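PDB 5XK2: diacylglycerol lipase from Aspergillus oryzae, which probably hydrolyses the ester bonds of mono- and diacylglycerols, releasing fatty acids, as a class 3 lipase of the alpha/beta-hydrolase superfamily. Local coordinates for residues Val75-Val86 with Ile131-Lys139; Trp97-Pro108 with Lys115-Ala123. All blocks are in the same frame, centred on the assembly; numbering follows the deposited sequence.

Interaction 1 (Val75-Val86 with Ile131-Lys139); sequences VAVDNTNKAIVV and IIKTLDELK
Asp78 OD2 is gripped by Asn81 ND2 and by Tyr24 OH of helix 14-27; Asp78 ends the first strand of a hairpin, at the mouth of its turn, and the Val77 and Ile84 of that hairpin pack on Leu138 of the helix running through 131-138. The Asn81 ND2 to Asp78 OD2 bond, 2.9 Å long and nearly straight, arrives on the syn side of the carboxylate. The other oxygen, Asp78 OD1, takes the backbone N of Asn81 at 2.8 Å from above the carboxylate plane, an Asx motif, and a G1 beta bulge at Lys82 and Ala83 completes the turn.

Between hairpin and helix, by contrast, only carbon meets carbon. Leu138 gives the most surface of any helix residue to this contact: its CD2 comes tip to tip against Val77 CG2 at 3.7 Å, while its CD1 lies 3.9 Å from Ile84 CG2. That same Ile84 methyl, set opposite the backbone N by a chi1 of -56°, also meets Leu135 CD2 at 3.6 Å as the two side chains slide past one another. One helical turn before Leu135, Ile131 CG2 touches Val86 CG1 at 3.9 Å. Val75 CG1 meets the methyl of Thr134, CG2, at 3.9 Å; the hydroxyl of Thr134 turns back to Arg130 O in its own helix, which leaves an apolar branch for the sheet.

The helix runs at 24° to strand 75-78 and nearly antiparallel to strand 83-86. Strands 83-89 and 146-152 are parallel neighbours joined through helix 118-138, a beta-alpha-beta crossover, the repeating unit of the alpha/beta-hydrolase fold.

Interaction 2 (Trp97-Pro108 with Lys115-Ala123); sequences WVTDATFPQTDP and KAELGFWTA
Pro108 meets the segment 115-123 with CB, CG and CD in turn. Its CB stands over the face of Trp121, 3.5 Å from the centroid of the six-membered ring and 9° off the normal, a clear CH-pi contact. Next, CG touches Ala116 CB at 4.1 Å, and CD, closing on the backbone nitrogen, lies 3.9 Å from Lys115 CA. With CG opposite its backbone N (chi1 -179°), Trp121 turns its indole face to the proline.

Beside this packing the main chains pair as a short antiparallel hairpin. Thr106 and Ala116 exchange two bonds, the shorter being Thr106 N to Ala116 O at 2.8 Å, and Leu118 N reaches Pro104 O at 3.0 Å as the helix starts. Glu117 caps that start: bent at chi2, its chain brings OE2 to within 2.9 Å of Phe120 N, while OE1 lies 3.4 Å from Phe103 CD1, at the ring edge. A water accepts weakly from Trp97 NE1 and donates to Glu117 OE2, sitting over the face of Phe120, whose CZ is 3.5 Å from Trp97 NE1.

Helix 94-98, which probably corresponds to the lid of related lipases, thereby rests against the first turn of helix 118-138, with a weak water-mediated link. Leu263 of the second subunit packs on Phe103. The hairpin of strands 105-106 and 116-117 leads straight into helix 118-138, whose Phe120 lies against helix 154-168.

Helix 118-138 serves both contacts, with its first turn in interaction 2 and its last turns in interaction 1; the two centres lie 28 Å apart. Interaction 1 is a buried core contact carried wholly, between the two segments, by aliphatic branches; no polar bond crosses it, polar groups finding partners within a segment or among other residues. Interaction 2 is only partly buried and buries about twice the surface, mixing backbone pairing, a helix cap, a bridging water and aromatic packing near the presumed catalytic residues and the second subunit. The pair illustrates how one helix can be anchored by shape and hydrophobicity against a sheet, yet by directional bonds where loops gather round its start.

Interaction 1 (Val75-Val86 with Ile131-Lys139)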
loop_
_atom_site.group_PDB
_atom_site.type_symbol
_atom_site.label_atom_id
_atom_site.label_comp_id
_atom_site.label_asym_id
_atom_site.label_seq_id
_atom_site.Cartn_x
_atom_site.Cartn_y
_atom_site.Cartn_z
ATOM N N VAL A 75 -0.933 10.667 24.255
ATOM C CA VAL A 75 -0.709 12.000 24.804
ATOM C C VAL A 75 0.484 11.876 25.727
ATOM O O VAL A 75 0.479 11.038 26.633
ATOM C CB VAL A 75 -1.918 12.532 25.583
ATOM C CG1 VAL A 75 -1.632 13.945 26.078
ATOM C CG2 VAL A 75 -3.162 12.528 24.692
ATOM N N ALA A 76 1.516 12.673 25.475
ATOM C CA ALA A 76 2.740 12.591 26.266
ATOM C C ALA A 76 3.113 13.948 26.851
ATOM O O ALA A 76 2.650 15.001 26.375
ATOM C CB ALA A 76 3.884 12.059 25.400
ATOM N N VAL A 77 3.919 13.920 27.906
ATOM C CA VAL A 77 4.366 15.145 28.551
ATOM C C VAL A 77 5.861 15.288 28.308
ATOM O O VAL A 77 6.633 14.371 28.635
ATOM C CB VAL A 77 4.095 15.119 30.070
ATOM C CG1 VAL A 77 4.665 16.364 30.722
ATOM C CG2 VAL A 77 2.608 14.998 30.349
ATOM N N ASP A 78 6.262 16.426 27.742
ATOM C CA ASP A 78 7.669 16.732 27.535
ATOM C C ASP A 78 8.022 17.888 28.478
ATOM O O ASP A 78 7.696 19.046 28.205
ATOM C CB ASP A 78 7.899 17.096 26.062
ATOM C CG ASP A 78 9.341 17.446 25.738
ATOM O OD1 ASP A 78 10.118 17.799 26.643
ATOM O OD2 ASP A 78 9.696 17.405 24.532
ATOM N N ASN A 79 8.711 17.571 29.575
ATOM C CA ASN A 79 9.020 18.593 30.576
ATOM C C ASN A 79 10.284 19.355 30.223
ATOM O O ASN A 79 10.586 20.395 30.803
ATOM C CB ASN A 79 9.145 17.966 31.964
ATOM C CG ASN A 79 7.799 17.577 32.536
ATOM O OD1 ASN A 79 6.828 18.340 32.426
ATOM N ND2 ASN A 79 7.728 16.385 33.148
ATOM N N THR A 80 11.025 18.846 29.253
ATOM C CA THR A 80 12.213 19.548 28.799
ATOM C C THR A 80 11.815 20.721 27.931
ATOM O O THR A 80 12.301 21.842 28.113
ATOM C CB THR A 80 13.137 18.599 28.039
ATOM O OG1 THR A 80 13.544 17.578 28.945
ATOM C CG2 THR A 80 14.367 19.335 27.506
ATOM N N ASN A 81 10.905 20.468 26.997
ATOM C CA ASN A 81 10.455 21.489 26.059
ATOM C C ASN A 81 9.131 22.156 26.441
ATOM O O ASN A 81 8.592 22.979 25.691
ATOM C CB ASN A 81 10.366 20.873 24.673
ATOM C CG ASN A 81 11.714 20.442 24.177
ATOM O OD1 ASN A 81 12.574 21.284 23.912
ATOM N ND2 ASN A 81 11.942 19.128 24.117
ATOM N N LYS A 82 8.617 21.771 27.604
ATOM C CA LYS A 82 7.375 22.323 28.142
ATOM C C LYS A 82 6.240 22.217 27.146
ATOM O O LYS A 82 5.627 23.214 26.753
ATOM C CB LYS A 82 7.585 23.766 28.607
ATOM C CG LYS A 82 8.407 23.793 29.886
ATOM C CD LYS A 82 8.647 25.190 30.409
ATOM C CE LYS A 82 7.408 25.765 31.068
ATOM N NZ LYS A 82 7.730 27.077 31.694
ATOM N N ALA A 83 5.985 20.985 26.724
ATOM C CA ALA A 83 4.948 20.706 25.753
ATOM C C ALA A 83 4.139 19.500 26.151
ATOM O O ALA A 83 4.689 18.524 26.650
ATOM C CB ALA A 83 5.565 20.480 24.370
ATOM N N ILE A 84 2.841 19.576 25.902
ATOM C CA ILE A 84 1.976 18.407 25.941
ATOM C C ILE A 84 1.800 18.019 24.496
ATOM O O ILE A 84 1.414 18.844 23.678
ATOM C CB ILE A 84 0.613 18.686 26.578
ATOM C CG1 ILE A 84 0.768 19.255 28.001
ATOM C CG2 ILE A 84 -0.263 17.423 26.532
ATOM C CD1 ILE A 84 1.556 18.373 28.941
ATOM N N VAL A 85 2.106 16.772 24.176
ATOM C CA VAL A 85 2.100 16.326 22.795
ATOM C C VAL A 85 0.975 15.329 22.563
ATOM O O VAL A 85 0.884 14.325 23.265
ATOM C CB VAL A 85 3.444 15.670 22.436
ATOM C CG1 VAL A 85 3.433 15.236 20.986
ATOM C CG2 VAL A 85 4.594 16.636 22.712
ATOM N N VAL A 86 0.121 15.614 21.588
ATOM C CA VAL A 86 -0.924 14.701 21.157
ATOM C C VAL A 86 -0.491 14.184 19.788
ATOM O O VAL A 86 -0.427 14.955 18.835
ATOM C CB VAL A 86 -2.300 15.411 21.059
ATOM C CG1 VAL A 86 -3.387 14.406 20.658
ATOM C CG2 VAL A 86 -2.642 16.106 22.383
ATOM N N ILE A 131 -8.800 12.186 24.876
ATOM C CA ILE A 131 -7.693 13.127 24.734
ATOM C C ILE A 131 -7.981 14.449 25.456
ATOM O O ILE A 131 -7.132 14.981 26.165
ATOM C CB ILE A 131 -7.375 13.355 23.238
ATOM C CG1 ILE A 131 -6.726 12.082 22.668
ATOM C CG2 ILE A 131 -6.465 14.569 23.065
ATOM C CD1 ILE A 131 -6.574 12.067 21.149
ATOM N N ILE A 132 -9.196 14.968 25.313
ATOM C CA ILE A 132 -9.573 16.185 26.006
ATOM C C ILE A 132 -9.548 15.983 27.521
ATOM O O ILE A 132 -9.069 16.852 28.259
ATOM C CB ILE A 132 -10.954 16.656 25.538
ATOM C CG1 ILE A 132 -10.840 17.170 24.102
ATOM C CG2 ILE A 132 -11.510 17.748 26.463
ATOM C CD1 ILE A 132 -12.163 17.529 23.484
ATOM N N LYS A 133 -10.026 14.821 27.966
ATOM C CA LYS A 133 -9.998 14.484 29.392
ATOM C C LYS A 133 -8.573 14.570 29.904
ATOM O O LYS A 133 -8.297 15.154 30.956
ATOM C CB LYS A 133 -10.565 13.085 29.633
ATOM C CG LYS A 133 -10.513 12.631 31.105
ATOM C CD LYS A 133 -10.822 11.137 31.215
ATOM C CE LYS A 133 -11.040 10.679 32.665
ATOM N NZ LYS A 133 -9.871 9.941 33.245
ATOM N N THR A 134 -7.661 14.005 29.121
ATOM C CA THR A 134 -6.252 13.987 29.500
ATOM C C THR A 134 -5.624 15.379 29.470
ATOM O O THR A 134 -4.863 15.732 30.374
ATOM C CB THR A 134 -5.460 13.027 28.591
ATOM O OG1 THR A 134 -5.999 11.699 28.720
ATOM C CG2 THR A 134 -3.983 13.003 28.995
ATOM N N LEU A 135 -5.925 16.185 28.445
ATOM C CA LEU A 135 -5.409 17.544 28.402
ATOM C C LEU A 135 -5.864 18.323 29.648
ATOM O O LEU A 135 -5.084 19.040 30.265
ATOM C CB LEU A 135 -5.874 18.266 27.127
ATOM C CG LEU A 135 -5.280 17.706 25.830
ATOM C CD1 LEU A 135 -5.824 18.473 24.624
ATOM C CD2 LEU A 135 -3.769 17.792 25.855
ATOM N N ASP A 136 -7.129 18.140 30.005
ATOM C CA ASP A 136 -7.696 18.839 31.155
ATOM C C ASP A 136 -7.010 18.394 32.463
ATOM O O ASP A 136 -6.712 19.226 33.330
ATOM C CB ASP A 136 -9.207 18.614 31.213
ATOM C CG ASP A 136 -9.963 19.373 30.111
ATOM O OD1 ASP A 136 -9.337 20.151 29.350
ATOM O OD2 ASP A 136 -11.195 19.186 30.027
ATOM N N GLU A 137 -6.729 17.102 32.587
ATOM C CA GLU A 137 -6.041 16.582 33.774
ATOM C C GLU A 137 -4.616 17.145 33.868
ATOM O O GLU A 137 -4.125 17.424 34.957
ATOM C CB GLU A 137 -6.011 15.051 33.751
ATOM C CG GLU A 137 -7.374 14.406 33.980
ATOM C CD GLU A 137 -7.396 12.931 33.655
ATOM O OE1 GLU A 137 -6.404 12.430 33.080
ATOM O OE2 GLU A 137 -8.403 12.266 33.998
ATOM N N LEU A 138 -3.957 17.313 32.725
ATOM C CA LEU A 138 -2.570 17.760 32.720
ATOM C C LEU A 138 -2.421 19.255 32.947
ATOM O O LEU A 138 -1.362 19.727 33.333
ATOM C CB LEU A 138 -1.901 17.378 31.392
ATOM C CG LEU A 138 -1.651 15.887 31.260
ATOM C CD1 LEU A 138 -1.241 15.557 29.816
ATOM C CD2 LEU A 138 -0.542 15.482 32.241
ATOM N N LYS A 139 -3.483 20.012 32.716
ATOM C CA LYS A 139 -3.348 21.464 32.715
ATOM C C LYS A 139 -2.846 22.080 34.035
ATOM O O LYS A 139 -1.928 22.895 34.007
ATOM C CB LYS A 139 -4.691 22.108 32.326
ATOM C CG LYS A 139 -4.653 23.625 32.254
ATOM C CD LYS A 139 -4.132 24.093 30.923
ATOM C CE LYS A 139 -4.642 25.493 30.601
ATOM N NZ LYS A 139 -3.629 26.515 30.940
#

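Interaction 2 (Trp97-Pro108 with Lys115-Ala123)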
loop_
_atom_site.group_PDB
_atom_site.type_symbol
_atom_site.label_atom_id
_atom_site.label_comp_id
_atom_site.label_asym_id
_atom_site.label_seq_id
_atom_site.Cartn_x
_atom_site.Cartn_y
_atom_site.Cartn_z
ATOM N N TRP A 97 -6.663 2.295 2.138
ATOM C CA TRP A 97 -7.149 3.666 2.178
ATOM C C TRP A 97 -7.681 4.110 0.808
ATOM O O TRP A 97 -8.709 4.781 0.716
ATOM C CB TRP A 97 -6.018 4.588 2.643
ATOM C CG TRP A 97 -6.379 6.013 2.725
ATOM C CD1 TRP A 97 -7.421 6.551 3.410
ATOM C CD2 TRP A 97 -5.678 7.113 2.122
ATOM N NE1 TRP A 97 -7.426 7.917 3.262
ATOM C CE2 TRP A 97 -6.367 8.286 2.475
ATOM C CE3 TRP A 97 -4.540 7.215 1.311
ATOM C CZ2 TRP A 97 -5.965 9.552 2.044
ATOM C CZ3 TRP A 97 -4.140 8.475 0.884
ATOM C CH2 TRP A 97 -4.850 9.624 1.251
ATOM N N VAL A 98 -6.966 3.748 -0.256
ATOM C CA VAL A 98 -7.352 4.212 -1.587
ATOM C C VAL A 98 -8.212 3.256 -2.415
ATOM O O VAL A 98 -8.771 3.684 -3.426
ATOM C CB VAL A 98 -6.098 4.563 -2.449
ATOM C CG1 VAL A 98 -5.238 5.610 -1.752
ATOM C CG2 VAL A 98 -5.283 3.318 -2.775
ATOM N N THR A 99 -8.356 1.995 -1.999
ATOM C CA THR A 99 -8.939 0.983 -2.896
ATOM C C THR A 99 -10.389 1.286 -3.313
ATOM O O THR A 99 -10.767 1.022 -4.456
ATOM C CB THR A 99 -8.843 -0.424 -2.277
ATOM O OG1 THR A 99 -7.493 -0.887 -2.403
ATOM C CG2 THR A 99 -9.742 -1.425 -3.002
ATOM N N ASP A 100 -11.182 1.878 -2.424
ATOM C CA ASP A 100 -12.538 2.317 -2.788
ATOM C C ASP A 100 -12.571 3.493 -3.774
ATOM O O ASP A 100 -13.565 3.694 -4.481
ATOM C CB ASP A 100 -13.316 2.712 -1.539
ATOM C CG ASP A 100 -13.887 1.525 -0.811
ATOM O OD1 ASP A 100 -13.860 0.408 -1.370
ATOM O OD2 ASP A 100 -14.367 1.713 0.327
ATOM N N ALA A 101 -11.499 4.282 -3.778
ATOM C CA ALA A 101 -11.350 5.436 -4.658
ATOM C C ALA A 101 -12.452 6.462 -4.402
ATOM O O ALA A 101 -12.772 7.266 -5.279
ATOM C CB ALA A 101 -11.352 5.004 -6.124
ATOM N N THR A 102 -13.018 6.423 -3.197
ATOM C CA THR A 102 -14.062 7.362 -2.792
ATOM C C THR A 102 -13.694 7.953 -1.437
ATOM O O THR A 102 -13.196 7.243 -0.569
ATOM C CB THR A 102 -15.457 6.684 -2.724
ATOM O OG1 THR A 102 -16.428 7.621 -2.248
ATOM C CG2 THR A 102 -15.441 5.484 -1.800
ATOM N N PHE A 103 -13.915 9.254 -1.270
ATOM C CA PHE A 103 -13.535 9.950 -0.037
ATOM C C PHE A 103 -14.652 10.912 0.366
ATOM O O PHE A 103 -14.541 12.124 0.175
ATOM C CB PHE A 103 -12.221 10.729 -0.222
ATOM C CG PHE A 103 -11.017 9.856 -0.544
ATOM C CD1 PHE A 103 -10.275 9.262 0.467
ATOM C CD2 PHE A 103 -10.631 9.658 -1.854
ATOM C CE1 PHE A 103 -9.163 8.468 0.164
ATOM C CE2 PHE A 103 -9.526 8.865 -2.160
ATOM C CZ PHE A 103 -8.793 8.283 -1.145
ATOM N N PRO A 104 -15.757 10.371 0.898
ATOM C CA PRO A 104 -16.899 11.223 1.250
ATOM C C PRO A 104 -16.581 12.249 2.324
ATOM O O PRO A 104 -15.749 11.999 3.208
ATOM C CB PRO A 104 -17.939 10.225 1.758
ATOM C CG PRO A 104 -17.156 9.029 2.165
ATOM C CD PRO A 104 -16.000 8.955 1.213
ATOM N N GLN A 105 -17.281 13.384 2.243
ATOM C CA GLN A 105 -17.142 14.485 3.191
ATOM C C GLN A 105 -18.242 14.445 4.244
ATOM O O GLN A 105 -19.316 13.878 4.018
ATOM C CB GLN A 105 -17.173 15.832 2.471
ATOM C CG GLN A 105 -16.003 15.995 1.513
ATOM C CD GLN A 105 -15.926 17.367 0.927
ATOM O OE1 GLN A 105 -16.925 18.075 0.851
ATOM N NE2 GLN A 105 -14.732 17.759 0.499
ATOM N N THR A 106 -17.932 14.977 5.420
ATOM C CA THR A 106 -18.907 15.050 6.510
ATOM C C THR A 106 -18.847 16.440 7.146
ATOM O O THR A 106 -17.874 17.161 6.955
ATOM C CB THR A 106 -18.623 13.942 7.553
ATOM O OG1 THR A 106 -19.738 13.784 8.434
ATOM C CG2 THR A 106 -17.358 14.255 8.366
ATOM N N ASP A 107 -19.887 16.824 7.889
ATOM C CA ASP A 107 -19.912 18.121 8.564
ATOM C C ASP A 107 -19.361 17.977 9.988
ATOM O O ASP A 107 -20.002 17.359 10.838
ATOM C CB ASP A 107 -21.364 18.655 8.598
ATOM C CG ASP A 107 -21.488 20.056 9.193
ATOM O OD1 ASP A 107 -20.536 20.578 9.807
ATOM O OD2 ASP A 107 -22.580 20.655 9.042
ATOM N N PRO A 108 -18.143 18.489 10.244
ATOM C CA PRO A 108 -17.498 18.444 11.560
ATOM C C PRO A 108 -18.043 19.439 12.581
ATOM O O PRO A 108 -17.578 19.414 13.719
ATOM C CB PRO A 108 -16.031 18.736 11.235
ATOM C CG PRO A 108 -16.127 19.698 10.103
ATOM C CD PRO A 108 -17.310 19.229 9.273
ATOM N N LYS A 115 -16.502 21.277 5.615
ATOM C CA LYS A 115 -16.653 19.836 5.479
ATOM C C LYS A 115 -15.282 19.203 5.603
ATOM O O LYS A 115 -14.301 19.785 5.161
ATOM C CB LYS A 115 -17.278 19.442 4.136
ATOM C CG LYS A 115 -18.617 20.127 3.845
ATOM C CD LYS A 115 -19.733 19.509 4.634
ATOM C CE LYS A 115 -20.344 18.374 3.851
ATOM N NZ LYS A 115 -20.452 18.761 2.416
ATOM N N ALA A 116 -15.234 18.028 6.221
ATOM C CA ALA A 116 -13.989 17.290 6.430
ATOM C C ALA A 116 -14.086 15.894 5.859
ATOM O O ALA A 116 -15.180 15.368 5.660
ATOM C CB ALA A 116 -13.656 17.209 7.918
ATOM N N GLU A 117 -12.932 15.283 5.609
ATOM C CA GLU A 117 -12.887 13.899 5.149
ATOM C C GLU A 117 -13.490 12.996 6.232
ATOM O O GLU A 117 -13.064 13.050 7.377
ATOM C CB GLU A 117 -11.430 13.497 4.850
ATOM C CG GLU A 117 -11.271 12.458 3.762
ATOM C CD GLU A 117 -11.363 11.032 4.276
ATOM O OE1 GLU A 117 -11.592 10.127 3.450
ATOM O OE2 GLU A 117 -11.191 10.809 5.492
ATOM N N LEU A 118 -14.480 12.178 5.873
ATOM C CA LEU A 118 -15.228 11.409 6.867
ATOM C C LEU A 118 -14.351 10.447 7.663
ATOM O O LEU A 118 -14.466 10.355 8.890
ATOM C CB LEU A 118 -16.353 10.619 6.190
ATOM C CG LEU A 118 -17.095 9.644 7.118
ATOM C CD1 LEU A 118 -17.856 10.375 8.198
ATOM C CD2 LEU A 118 -18.019 8.759 6.300
ATOM N N GLY A 119 -13.469 9.740 6.967
ATOM C CA GLY A 119 -12.637 8.748 7.632
ATOM C C GLY A 119 -11.762 9.366 8.709
ATOM O O GLY A 119 -11.679 8.861 9.841
ATOM N N PHE A 120 -11.079 10.449 8.361
ATOM C CA PHE A 120 -10.158 11.087 9.302
ATOM C C PHE A 120 -10.922 11.760 10.439
ATOM O O PHE A 120 -10.479 11.743 11.601
ATOM C CB PHE A 120 -9.277 12.119 8.591
ATOM C CG PHE A 120 -8.379 11.541 7.541
ATOM C CD1 PHE A 120 -7.591 10.422 7.808
ATOM C CD2 PHE A 120 -8.306 12.125 6.289
ATOM C CE1 PHE A 120 -6.755 9.900 6.815
ATOM C CE2 PHE A 120 -7.480 11.616 5.304
ATOM C CZ PHE A 120 -6.709 10.493 5.566
ATOM N N TRP A 121 -12.071 12.352 10.116
ATOM C CA TRP A 121 -12.862 13.005 11.157
ATOM C C TRP A 121 -13.378 11.947 12.133
ATOM O O TRP A 121 -13.365 12.151 13.341
ATOM C CB TRP A 121 -14.032 13.802 10.563
ATOM C CG TRP A 121 -14.851 14.504 11.641
ATOM C CD1 TRP A 121 -16.126 14.207 12.031
ATOM C CD2 TRP A 121 -14.425 15.594 12.465
ATOM N NE1 TRP A 121 -16.524 15.067 13.041
ATOM C CE2 TRP A 121 -15.495 15.923 13.321
ATOM C CE3 TRP A 121 -13.243 16.340 12.547
ATOM C CZ2 TRP A 121 -15.409 16.953 14.258
ATOM C CZ3 TRP A 121 -13.159 17.363 13.475
ATOM C CH2 TRP A 121 -14.238 17.665 14.319
ATOM N N THR A 122 -13.822 10.818 11.593
ATOM C CA THR A 122 -14.280 9.696 12.428
ATOM C C THR A 122 -13.171 9.199 13.365
ATOM O O THR A 122 -13.415 8.972 14.561
ATOM C CB THR A 122 -14.794 8.538 11.554
ATOM O OG1 THR A 122 -15.930 8.994 10.800
ATOM C CG2 THR A 122 -15.205 7.345 12.429
ATOM N N ALA A 123 -11.959 9.077 12.831
ATOM C CA ALA A 123 -10.821 8.625 13.626
ATOM C C ALA A 123 -10.591 9.547 14.827
ATOM O O ALA A 123 -10.377 9.081 15.945
ATOM C CB ALA A 123 -9.570 8.544 12.764
HETATM O O HOH W 1 -9.494 8.369 5.434
#